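Local coordinates for protein formate-dependent phosphoribosylglycinamide formyltransferase (Mycobacterium tuberculosis H37Rv, PDB 6KHR) that is an enzyme of the ATP-grasp superfamily and forms an assembly of two chains, at residues A[126-131]-A[282-287]; A[226-231]-A[275-280]; A[249-252]-A[256-259]; A[378-383]-A[407-412]. All blocks are in the same frame, centred on the assembly; numbering follows the deposited sequence.

Contacts 2, 3 and 4 all reach the same large antiparallel sheet, while contact 1 joins two helices. Contacts 1 and 2 share helix 267-284, and their centres are 13 Å apart. Contact 3 is the end of a beta hairpin, and its centre lies 20 Å from that of contact 2. These two touch where OG1 of T227 comes 3.0 Å from CD2 of H249. Contact 4 is at the outermost strand of the sheet within this chain. Its centre is 14 Å from that of contact 3, and E256 packs on A410 there. Contacts 1 and 4 are 35 Å apart between centres, on opposite sides of the chain's centre.

Contact 1: residues A[126-131]-A[282-287]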
loop_
_atom_site.group_PDB
_atom_site.type_symbol
_atom_site.label_atom_id
_atom_site.label_comp_id
_atom_site.label_asym_id
_atom_site.label_seq_id
_atom_site.Cartn_x
_atom_site.Cartn_y
_atom_site.Cartn_z
ATOM N N ARG A 126 15.052 -12.541 20.452
ATOM C CA ARG A 126 15.365 -12.699 21.870
ATOM C C ARG A 126 15.956 -11.425 22.463
ATOM O O ARG A 126 15.582 -11.021 23.570
ATOM C CB ARG A 126 16.316 -13.873 22.091
ATOM C CG ARG A 126 16.803 -13.972 23.532
ATOM C CD ARG A 126 17.666 -15.198 23.782
ATOM N NE ARG A 126 16.954 -16.430 23.452
ATOM C CZ ARG A 126 16.081 -17.034 24.257
ATOM N NH1 ARG A 126 15.797 -16.520 25.449
ATOM N NH2 ARG A 126 15.486 -18.151 23.864
ATOM N N CYS A 127 16.882 -10.777 21.751
ATOM C CA CYS A 127 17.559 -9.626 22.336
ATOM C C CYS A 127 16.602 -8.474 22.575
ATOM O O CYS A 127 16.737 -7.744 23.563
ATOM C CB CYS A 127 18.710 -9.172 21.444
ATOM S SG CYS A 127 20.062 -10.358 21.326
ATOM N N THR A 128 15.623 -8.298 21.700
ATOM C CA THR A 128 14.809 -7.096 21.757
ATOM C C THR A 128 13.562 -7.262 22.597
ATOM O O THR A 128 12.859 -6.274 22.819
ATOM C CB THR A 128 14.412 -6.668 20.356
ATOM O OG1 THR A 128 13.673 -7.728 19.742
ATOM C CG2 THR A 128 15.665 -6.368 19.537
ATOM N N ALA A 129 13.262 -8.476 23.052
ATOM C CA ALA A 129 12.189 -8.688 24.012
ATOM C C ALA A 129 12.694 -8.695 25.437
ATOM O O ALA A 129 11.889 -8.605 26.364
ATOM C CB ALA A 129 11.461 -10.002 23.728
ATOM N N ASP A 130 14.000 -8.821 25.628
ATOM C CA ASP A 130 14.636 -8.745 26.942
ATOM C C ASP A 130 15.083 -7.300 27.126
ATOM O O ASP A 130 16.134 -6.896 26.625
ATOM C CB ASP A 130 15.800 -9.731 27.010
ATOM C CG ASP A 130 16.575 -9.657 28.322
ATOM O OD1 ASP A 130 16.096 -9.033 29.290
ATOM O OD2 ASP A 130 17.681 -10.234 28.374
ATOM N N ARG A 131 14.271 -6.503 27.824
ATOM C CA ARG A 131 14.542 -5.072 27.884
ATOM C C ARG A 131 15.860 -4.790 28.599
ATOM O O ARG A 131 16.656 -3.962 28.144
ATOM C CB ARG A 131 13.377 -4.332 28.558
ATOM C CG ARG A 131 13.582 -2.825 28.686
ATOM C CD ARG A 131 14.061 -2.213 27.362
ATOM N NE ARG A 131 14.541 -0.839 27.501
ATOM C CZ ARG A 131 13.920 0.230 27.011
ATOM N NH1 ARG A 131 12.779 0.097 26.340
ATOM N NH2 ARG A 131 14.437 1.440 27.180
ATOM N N LYS A 282 23.609 -3.971 13.192
ATOM C CA LYS A 282 24.607 -4.972 12.810
ATOM C C LYS A 282 24.885 -5.952 13.946
ATOM O O LYS A 282 25.181 -7.116 13.681
ATOM C CB LYS A 282 25.909 -4.315 12.349
ATOM C CG LYS A 282 25.929 -3.910 10.878
ATOM C CD LYS A 282 27.316 -3.435 10.453
ATOM C CE LYS A 282 27.406 -3.220 8.944
ATOM N NZ LYS A 282 28.622 -2.452 8.549
ATOM N N ALA A 283 24.749 -5.519 15.201
ATOM C CA ALA A 283 24.905 -6.454 16.308
ATOM C C ALA A 283 23.794 -7.496 16.301
ATOM O O ALA A 283 24.034 -8.666 16.615
ATOM C CB ALA A 283 24.936 -5.707 17.642
ATOM N N LEU A 284 22.578 -7.099 15.937
ATOM C CA LEU A 284 21.508 -8.086 15.839
ATOM C C LEU A 284 21.730 -9.023 14.659
ATOM O O LEU A 284 21.550 -10.238 14.790
ATOM C CB LEU A 284 20.148 -7.390 15.740
ATOM C CG LEU A 284 19.777 -6.585 16.988
ATOM C CD1 LEU A 284 18.599 -5.663 16.708
ATOM C CD2 LEU A 284 19.499 -7.497 18.183
ATOM N N GLY A 285 22.143 -8.486 13.510
ATOM C CA GLY A 285 22.404 -9.301 12.335
ATOM C C GLY A 285 21.133 -9.829 11.683
ATOM O O GLY A 285 20.014 -9.647 12.158
ATOM N N GLY A 286 21.327 -10.487 10.549
ATOM C CA GLY A 286 20.223 -11.051 9.799
ATOM C C GLY A 286 19.521 -10.017 8.951
ATOM O O GLY A 286 19.706 -8.808 9.082
ATOM N N ARG A 287 18.682 -10.516 8.058
ATOM C CA ARG A 287 17.855 -9.653 7.233
ATOM C C ARG A 287 16.654 -9.138 8.026
ATOM O O ARG A 287 16.190 -9.773 8.971
ATOM C CB ARG A 287 17.395 -10.411 5.991
ATOM C CG ARG A 287 18.077 -9.954 4.716
ATOM C CD ARG A 287 18.017 -11.001 3.635
ATOM N NE ARG A 287 16.810 -11.809 3.718
ATOM C CZ ARG A 287 16.754 -13.098 3.403
ATOM N NH1 ARG A 287 17.846 -13.727 3.003
ATOM N NH2 ARG A 287 15.611 -13.759 3.497
#
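This is helix-helix packing in which L284, at the end of helix 267-284, meets C127 and T128 near the end of helix 122-129. L284 is the buried member of the three. Its two methyls divide the work. CD2 lies 3.7 Å from CB of C127, and CD1 lies a looser 4.1 Å from CG2 of T128. The cysteine touches through CB and not through SG. T128 gives only its methyl to the leucine, and the two side chains cross obliquely. With chi1 at 60° the methyl is anti to the carbonyl carbon and meets the leucine, while OG1 bonds back to A124 O in its own helix. The contact is small, 99 Å² in all, and wholly apolar. A polar tie runs beside it, from NE of R123 to the backbone O of A283. T128 also packs on V308. After L284 the helix stops at G285, which has a positive phi of 73°, and the chain runs on to strand 288-297. In the first segment, D130 is the N-cap of helix 131-141, with a weak bond from G133 N to its OD1. The contact is apolar packing between helix ends, and it joins helix 122-129 to helix 267-284 of the ATP-grasp fold.

Contact 2: residues A[226-231]-A[275-280]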
loop_
_atom_site.group_PDB
_atom_site.type_symbol
_atom_site.label_atom_id
_atom_site.label_comp_id
_atom_site.label_asym_id
_atom_site.label_seq_id
_atom_site.Cartn_x
_atom_site.Cartn_y
_atom_site.Cartn_z
ATOM N N VAL A 226 12.481 10.270 17.573
ATOM C CA VAL A 226 12.745 9.977 16.170
ATOM C C VAL A 226 12.836 8.471 15.979
ATOM O O VAL A 226 13.471 7.764 16.770
ATOM C CB VAL A 226 14.025 10.690 15.688
ATOM C CG1 VAL A 226 14.642 9.963 14.516
ATOM C CG2 VAL A 226 13.687 12.124 15.296
ATOM N N THR A 227 12.187 7.978 14.931
ATOM C CA THR A 227 12.330 6.591 14.520
ATOM C C THR A 227 13.232 6.505 13.286
ATOM O O THR A 227 12.941 7.110 12.251
ATOM C CB THR A 227 10.970 5.961 14.244
ATOM O OG1 THR A 227 10.150 6.066 15.416
ATOM C CG2 THR A 227 11.144 4.486 13.864
ATOM N N MET A 228 14.337 5.765 13.421
ATOM C CA MET A 228 15.231 5.431 12.310
ATOM C C MET A 228 14.863 4.042 11.821
ATOM O O MET A 228 15.044 3.059 12.549
ATOM C CB MET A 228 16.692 5.461 12.738
ATOM C CG MET A 228 17.166 6.775 13.289
ATOM S SD MET A 228 17.428 7.958 11.958
ATOM C CE MET A 228 18.492 6.931 10.919
ATOM N N ILE A 229 14.312 3.965 10.614
ATOM C CA ILE A 229 13.983 2.689 10.005
ATOM C C ILE A 229 15.201 2.236 9.240
ATOM O O ILE A 229 15.630 2.925 8.308
ATOM C CB ILE A 229 12.785 2.785 9.056
ATOM C CG1 ILE A 229 11.518 3.217 9.794
ATOM C CG2 ILE A 229 12.577 1.413 8.392
ATOM C CD1 ILE A 229 10.981 2.177 10.696
ATOM N N VAL A 230 15.740 1.075 9.624
ATOM C CA VAL A 230 16.893 0.482 8.967
ATOM C C VAL A 230 16.441 -0.796 8.275
ATOM O O VAL A 230 15.697 -1.605 8.847
ATOM C CB VAL A 230 18.025 0.199 9.965
ATOM C CG1 VAL A 230 19.191 -0.350 9.229
ATOM C CG2 VAL A 230 18.403 1.459 10.715
ATOM N N VAL A 231 16.881 -0.961 7.032
ATOM C CA VAL A 231 16.491 -2.070 6.178
ATOM C C VAL A 231 17.746 -2.836 5.829
ATOM O O VAL A 231 18.708 -2.250 5.319
ATOM C CB VAL A 231 15.811 -1.583 4.885
ATOM C CG1 VAL A 231 15.432 -2.786 3.992
ATOM C CG2 VAL A 231 14.623 -0.667 5.188
ATOM N N SER A 275 24.941 6.444 12.736
ATOM C CA SER A 275 25.967 5.648 13.389
ATOM C C SER A 275 25.353 4.704 14.423
ATOM O O SER A 275 25.570 3.484 14.379
ATOM C CB SER A 275 26.989 6.583 14.023
ATOM O OG SER A 275 28.183 5.912 14.293
ATOM N N ILE A 276 24.546 5.259 15.334
ATOM C CA ILE A 276 23.864 4.476 16.373
ATOM C C ILE A 276 22.933 3.436 15.755
ATOM O O ILE A 276 22.983 2.246 16.106
ATOM C CB ILE A 276 23.074 5.407 17.313
ATOM C CG1 ILE A 276 24.009 6.289 18.120
ATOM C CG2 ILE A 276 22.107 4.613 18.181
ATOM C CD1 ILE A 276 23.292 7.426 18.824
ATOM N N ALA A 277 22.033 3.882 14.869
ATOM C CA ALA A 277 21.132 2.962 14.175
ATOM C C ALA A 277 21.906 1.815 13.524
ATOM O O ALA A 277 21.579 0.638 13.727
ATOM C CB ALA A 277 20.303 3.715 13.133
ATOM N N ALA A 278 22.974 2.138 12.783
ATOM C CA ALA A 278 23.722 1.105 12.067
ATOM C C ALA A 278 24.383 0.121 13.017
ATOM O O ALA A 278 24.504 -1.068 12.703
ATOM C CB ALA A 278 24.775 1.738 11.171
ATOM N N ARG A 279 24.831 0.595 14.183
ATOM C CA ARG A 279 25.615 -0.301 15.029
ATOM C C ARG A 279 24.724 -1.269 15.807
ATOM O O ARG A 279 25.018 -2.462 15.865
ATOM C CB ARG A 279 26.537 0.510 15.944
ATOM C CG ARG A 279 27.565 1.306 15.149
ATOM C CD ARG A 279 28.583 2.055 15.997
ATOM N NE ARG A 279 29.757 1.227 16.211
ATOM C CZ ARG A 279 29.899 0.420 17.252
ATOM N NH1 ARG A 279 28.941 0.361 18.165
ATOM N NH2 ARG A 279 30.989 -0.327 17.388
ATOM N N ILE A 280 23.611 -0.809 16.376
ATOM C CA ILE A 280 22.723 -1.763 17.034
ATOM C C ILE A 280 22.182 -2.778 16.030
ATOM O O ILE A 280 21.996 -3.957 16.366
ATOM C CB ILE A 280 21.576 -1.053 17.784
ATOM C CG1 ILE A 280 20.842 -2.041 18.684
ATOM C CG2 ILE A 280 20.576 -0.464 16.835
ATOM C CD1 ILE A 280 21.676 -2.513 19.819
#
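A277 is the centre of this buried contact, with V230 and M228 on the strand facing it. It has the largest area buried here, 60 Å², although a single methyl does the touching. CB of A277 points at the strand and meets two residues of the same sheet face. CG2 of V230 is 3.8 Å from it, and CB of M228 is 4.0 Å from it. The small side chain lets the helix come close: the CA atoms of M228 and A277 are 6.7 Å apart. V230 has CG1 anti to its own N (chi1 -178°), which places CG2 beside that N and against the alanine. M228 touches with the root of its side chain. Beyond CB the chain bends at chi2 (-76°) and again at chi3, and neither SD nor CE approaches A277 as closely as CB does. I229, between the two contact residues, points away, as expected for alternation along a strand. All atoms that meet are carbon, so the helix is held here by apolar packing. Strand 224-235 lies between strands 238-252 and 288-297 in the large antiparallel sheet, and helix 267-284 packs across the face that M228 and V230 present. A278 reaches F243 of strand 238-252. I276 and I280 extend the same layer to L294 and V292 of strand 288-297, and to V301 and V306 of strand 300-307.

Contact 3: residues A[249-252]-A[256-259]; sequences HRDA and ELES
R250, with chi1 at 88° and an extended chain beyond CG, lies across E258, whose own CG is anti to its N (chi1 -178°). These torsions bring the guanidinium and carboxylate together on one face of a beta hairpin, strands 238-252 and 256-261. NH2 of R250 and OE1 of E258 form a salt bridge of 3.0 Å. The oxygen sits over a face of the guanidinium, and the two planes are turned 73° apart. E258 has a second partner, since OE2 makes a salt bridge with NE of R403. Its carboxylate thus lies between two arginines and probably offsets their closeness. NH1 of R250 bonds weakly to O of D251. R250 and E258 are also a hydrogen-bonded antiparallel pair. N of E258 reaches O of R250 at 2.8 Å, nearly in line with the carbonyl. The return bond, N of R250 to O of E258, is 2.9 Å. On the face of H249, D251, L257 and S259, CB of H249 meets CB of S259 at 3.9 Å, in a non-hydrogen-bonded pair. The imidazole leads away from strand 256-259, though CD1 of L257 still lies obliquely beside it. Its NE2 is hydrogen-bonded to E293. OG of S259 bonds to O of S313. L257 turns one branch back over the partner strand, where its methyl CD1 lies 3.3 Å from O of R250.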
loop_
_atom_site.group_PDB
_atom_site.type_symbol
_atom_site.label_atom_id
_atom_site.label_comp_id
_atom_site.label_asym_id
_atom_site.label_seq_id
_atom_site.Cartn_x
_atom_site.Cartn_y
_atom_site.Cartn_z
ATOM N N HIS A 249 8.040 11.632 15.805
ATOM C CA HIS A 249 6.757 11.189 16.343
ATOM C C HIS A 249 6.577 11.681 17.772
ATOM O O HIS A 249 7.515 12.158 18.417
ATOM C CB HIS A 249 6.594 9.661 16.275
ATOM C CG HIS A 249 7.594 8.885 17.077
ATOM N ND1 HIS A 249 7.400 8.561 18.406
ATOM C CD2 HIS A 249 8.782 8.329 16.725
ATOM C CE1 HIS A 249 8.430 7.854 18.838
ATOM N NE2 HIS A 249 9.286 7.707 17.840
ATOM N N ARG A 250 5.335 11.566 18.251
ATOM C CA ARG A 250 4.928 12.092 19.549
ATOM C C ARG A 250 3.479 11.716 19.837
ATOM O O ARG A 250 2.681 11.484 18.921
ATOM C CB ARG A 250 5.093 13.616 19.614
ATOM C CG ARG A 250 3.900 14.403 19.126
ATOM C CD ARG A 250 4.105 15.854 19.442
ATOM N NE ARG A 250 3.134 16.663 18.728
ATOM C CZ ARG A 250 1.903 16.901 19.155
ATOM N NH1 ARG A 250 1.487 16.403 20.318
ATOM N NH2 ARG A 250 1.087 17.641 18.414
ATOM N N ASP A 251 3.144 11.736 21.121
ATOM C CA ASP A 251 1.785 11.453 21.630
ATOM C C ASP A 251 0.942 12.702 21.422
ATOM O O ASP A 251 1.377 13.749 21.788
ATOM C CB ASP A 251 1.835 10.958 23.067
ATOM C CG ASP A 251 2.316 9.528 23.140
ATOM O OD1 ASP A 251 2.079 8.786 22.186
ATOM O OD2 ASP A 251 2.926 9.173 24.142
ATOM N N ALA A 252 -0.246 12.536 20.869
ATOM C CA ALA A 252 -1.083 13.695 20.543
ATOM C C ALA A 252 -2.294 13.770 21.458
ATOM O O ALA A 252 -2.561 12.817 22.175
ATOM C CB ALA A 252 -1.498 13.601 19.113
ATOM N N GLU A 256 -3.683 9.703 20.711
ATOM C CA GLU A 256 -3.336 9.216 19.369
ATOM C C GLU A 256 -1.849 9.414 19.181
ATOM O O GLU A 256 -1.265 10.243 19.834
ATOM C CB GLU A 256 -3.848 10.176 18.303
ATOM C CG GLU A 256 -5.326 10.481 18.337
ATOM C CD GLU A 256 -5.780 11.456 17.258
ATOM O OE1 GLU A 256 -4.934 12.009 16.584
ATOM O OE2 GLU A 256 -6.982 11.664 17.106
ATOM N N LEU A 257 -1.272 8.653 18.287
ATOM C CA LEU A 257 0.122 8.898 17.983
ATOM C C LEU A 257 0.215 9.714 16.693
ATOM O O LEU A 257 -0.533 9.474 15.741
ATOM C CB LEU A 257 0.882 7.579 17.879
ATOM C CG LEU A 257 2.300 7.650 17.301
ATOM C CD1 LEU A 257 3.272 8.354 18.231
ATOM C CD2 LEU A 257 2.803 6.255 16.939
ATOM N N GLU A 258 1.080 10.728 16.705
ATOM C CA GLU A 258 1.383 11.544 15.535
ATOM C C GLU A 258 2.798 11.240 15.060
ATOM O O GLU A 258 3.715 11.118 15.864
ATOM C CB GLU A 258 1.251 13.042 15.831
ATOM C CG GLU A 258 1.524 13.933 14.609
ATOM C CD GLU A 258 1.584 15.443 14.918
ATOM O OE1 GLU A 258 1.579 15.835 16.105
ATOM O OE2 GLU A 258 1.642 16.250 13.961
ATOM N N SER A 259 2.970 11.095 13.755
ATOM C CA SER A 259 4.294 10.939 13.181
ATOM C C SER A 259 4.367 11.776 11.914
ATOM O O SER A 259 3.349 12.262 11.404
ATOM C CB SER A 259 4.625 9.466 12.882
ATOM O OG SER A 259 3.869 8.973 11.788
#

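Contact 4: residues A[378-383]-A[407-412]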
loop_
_atom_site.group_PDB
_atom_site.type_symbol
_atom_site.label_atom_id
_atom_site.label_comp_id
_atom_site.label_asym_id
_atom_site.label_seq_id
_atom_site.Cartn_x
_atom_site.Cartn_y
_atom_site.Cartn_z
ATOM N N PRO A 378 -7.118 18.043 1.201
ATOM C CA PRO A 378 -6.177 17.730 0.140
ATOM C C PRO A 378 -4.996 16.809 0.473
ATOM O O PRO A 378 -4.463 16.884 1.509
ATOM C CB PRO A 378 -5.647 19.083 -0.308
ATOM C CG PRO A 378 -6.069 20.032 0.753
ATOM C CD PRO A 378 -7.310 19.460 1.380
ATOM N N GLU A 379 -4.694 15.904 -0.457
ATOM C CA GLU A 379 -3.601 14.905 -0.445
ATOM C C GLU A 379 -3.764 13.968 0.736
ATOM O O GLU A 379 -2.799 13.509 1.227
ATOM C CB GLU A 379 -2.240 15.582 -0.411
ATOM C CG GLU A 379 -1.701 16.048 -1.737
ATOM C CD GLU A 379 -0.297 16.624 -1.708
ATOM O OE1 GLU A 379 0.663 15.866 -1.655
ATOM O OE2 GLU A 379 -0.172 17.831 -1.770
ATOM N N SER A 380 -4.979 13.648 1.093
ATOM C CA SER A 380 -5.215 12.820 2.279
ATOM C C SER A 380 -5.554 11.377 1.931
ATOM O O SER A 380 -5.938 11.092 0.840
ATOM C CB SER A 380 -6.245 13.459 3.136
ATOM O OG SER A 380 -7.489 13.547 2.497
ATOM N N ASP A 381 -5.316 10.508 2.887
ATOM C CA ASP A 381 -5.659 9.086 2.764
ATOM C C ASP A 381 -6.065 8.578 4.135
ATOM O O ASP A 381 -5.823 9.208 5.109
ATOM C CB ASP A 381 -4.544 8.264 2.138
ATOM C CG ASP A 381 -5.069 7.085 1.343
ATOM O OD1 ASP A 381 -6.291 6.924 1.266
ATOM O OD2 ASP A 381 -4.252 6.340 0.820
ATOM N N VAL A 382 -6.618 7.385 4.142
ATOM C CA VAL A 382 -7.111 6.784 5.399
ATOM C C VAL A 382 -7.005 5.263 5.304
ATOM O O VAL A 382 -6.987 4.779 4.236
ATOM C CB VAL A 382 -8.536 7.303 5.641
ATOM C CG1 VAL A 382 -9.486 6.300 6.217
ATOM C CG2 VAL A 382 -8.535 8.524 6.492
ATOM N N VAL A 383 -6.763 4.586 6.418
ATOM C CA VAL A 383 -6.748 3.105 6.505
ATOM C C VAL A 383 -7.653 2.738 7.675
ATOM O O VAL A 383 -7.246 2.960 8.766
ATOM C CB VAL A 383 -5.331 2.563 6.716
ATOM C CG1 VAL A 383 -5.262 1.081 6.450
ATOM C CG2 VAL A 383 -4.317 3.262 5.864
ATOM N N ARG A 407 -3.985 16.298 10.991
ATOM C CA ARG A 407 -4.797 16.578 12.165
ATOM C C ARG A 407 -6.233 16.891 11.742
ATOM O O ARG A 407 -7.183 16.499 12.430
ATOM C CB ARG A 407 -4.142 17.696 12.966
ATOM C CG ARG A 407 -4.963 18.318 14.049
ATOM C CD ARG A 407 -4.771 19.825 14.024
ATOM N NE ARG A 407 -3.725 20.263 14.940
ATOM C CZ ARG A 407 -3.958 20.723 16.167
ATOM N NH1 ARG A 407 -5.204 20.813 16.619
ATOM N NH2 ARG A 407 -2.947 21.099 16.943
ATOM N N GLU A 408 -6.413 17.528 10.576
ATOM C CA GLU A 408 -7.755 17.763 10.062
ATOM C C GLU A 408 -8.437 16.446 9.709
ATOM O O GLU A 408 -9.545 16.170 10.180
ATOM C CB GLU A 408 -7.702 18.709 8.863
ATOM C CG GLU A 408 -8.074 20.154 9.203
ATOM C CD GLU A 408 -7.611 21.177 8.161
ATOM O OE1 GLU A 408 -6.789 20.834 7.279
ATOM O OE2 GLU A 408 -8.073 22.338 8.225
ATOM N N VAL A 409 -7.760 15.592 8.930
ATOM C CA VAL A 409 -8.320 14.282 8.591
ATOM C C VAL A 409 -8.748 13.532 9.848
ATOM O O VAL A 409 -9.860 12.992 9.927
ATOM C CB VAL A 409 -7.306 13.454 7.783
ATOM C CG1 VAL A 409 -7.863 12.066 7.558
ATOM C CG2 VAL A 409 -6.992 14.132 6.456
ATOM N N ALA A 410 -7.857 13.486 10.849
ATOM C CA ALA A 410 -8.164 12.769 12.086
ATOM C C ALA A 410 -9.319 13.422 12.825
ATOM O O ALA A 410 -10.199 12.735 13.357
ATOM C CB ALA A 410 -6.929 12.707 12.984
ATOM N N SER A 411 -9.343 14.751 12.864
ATOM C CA SER A 411 -10.418 15.431 13.562
ATOM C C SER A 411 -11.773 15.128 12.921
ATOM O O SER A 411 -12.733 14.790 13.622
ATOM C CB SER A 411 -10.149 16.926 13.597
ATOM O OG SER A 411 -11.236 17.595 14.197
ATOM N N ARG A 412 -11.861 15.211 11.578
ATOM C CA ARG A 412 -13.126 14.924 10.887
ATOM C C ARG A 412 -13.541 13.468 11.016
ATOM O O ARG A 412 -14.676 13.126 10.674
ATOM C CB ARG A 412 -13.055 15.244 9.382
ATOM C CG ARG A 412 -12.234 16.455 9.003
ATOM C CD ARG A 412 -13.045 17.651 8.629
ATOM N NE ARG A 412 -12.992 17.906 7.193
ATOM C CZ ARG A 412 -12.363 18.934 6.632
ATOM N NH1 ARG A 412 -12.382 19.085 5.314
ATOM N NH2 ARG A 412 -11.723 19.815 7.385
#
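S380 and V382, on strand 380-384, pack against V409 of helix 399-413. It is a helix-on-sheet contact, and the strand is the outermost of the large antiparallel sheet within this chain. The axes of segments 380-383 and 407-412 approach to 9.4 Å, with 48° between their directions. Ahead of the strand, E379 is fixed by its carboxylate, with OE2 in a salt bridge to R405, earlier on the same helix, and OE1 bonded to T395. S380 is the first residue to touch segment 407-412. Its CB is 3.5 Å from CG2 of V409, while OG lies 4.0 Å from the same methyl. That hydroxyl has its polar partner in O of V377. O of S380 accepts a hydrogen bond from R331 of the second subunit. D381 comes next and points away from the helix. Its OD2 makes a salt bridge with R319, and OD1 makes one with R331 of the second subunit. OD1 also receives a weak bond of 2.9 Å from N of V382. S380 and V382 thus face the helix, while D381 faces arginines of both subunits. V382 again directs its side chain toward the helix. It also packs on L413, further along that helix. V409 stands with CG1 anti to its own N (chi1 175°), and CG1 meets CG2 of V382 at 3.8 Å.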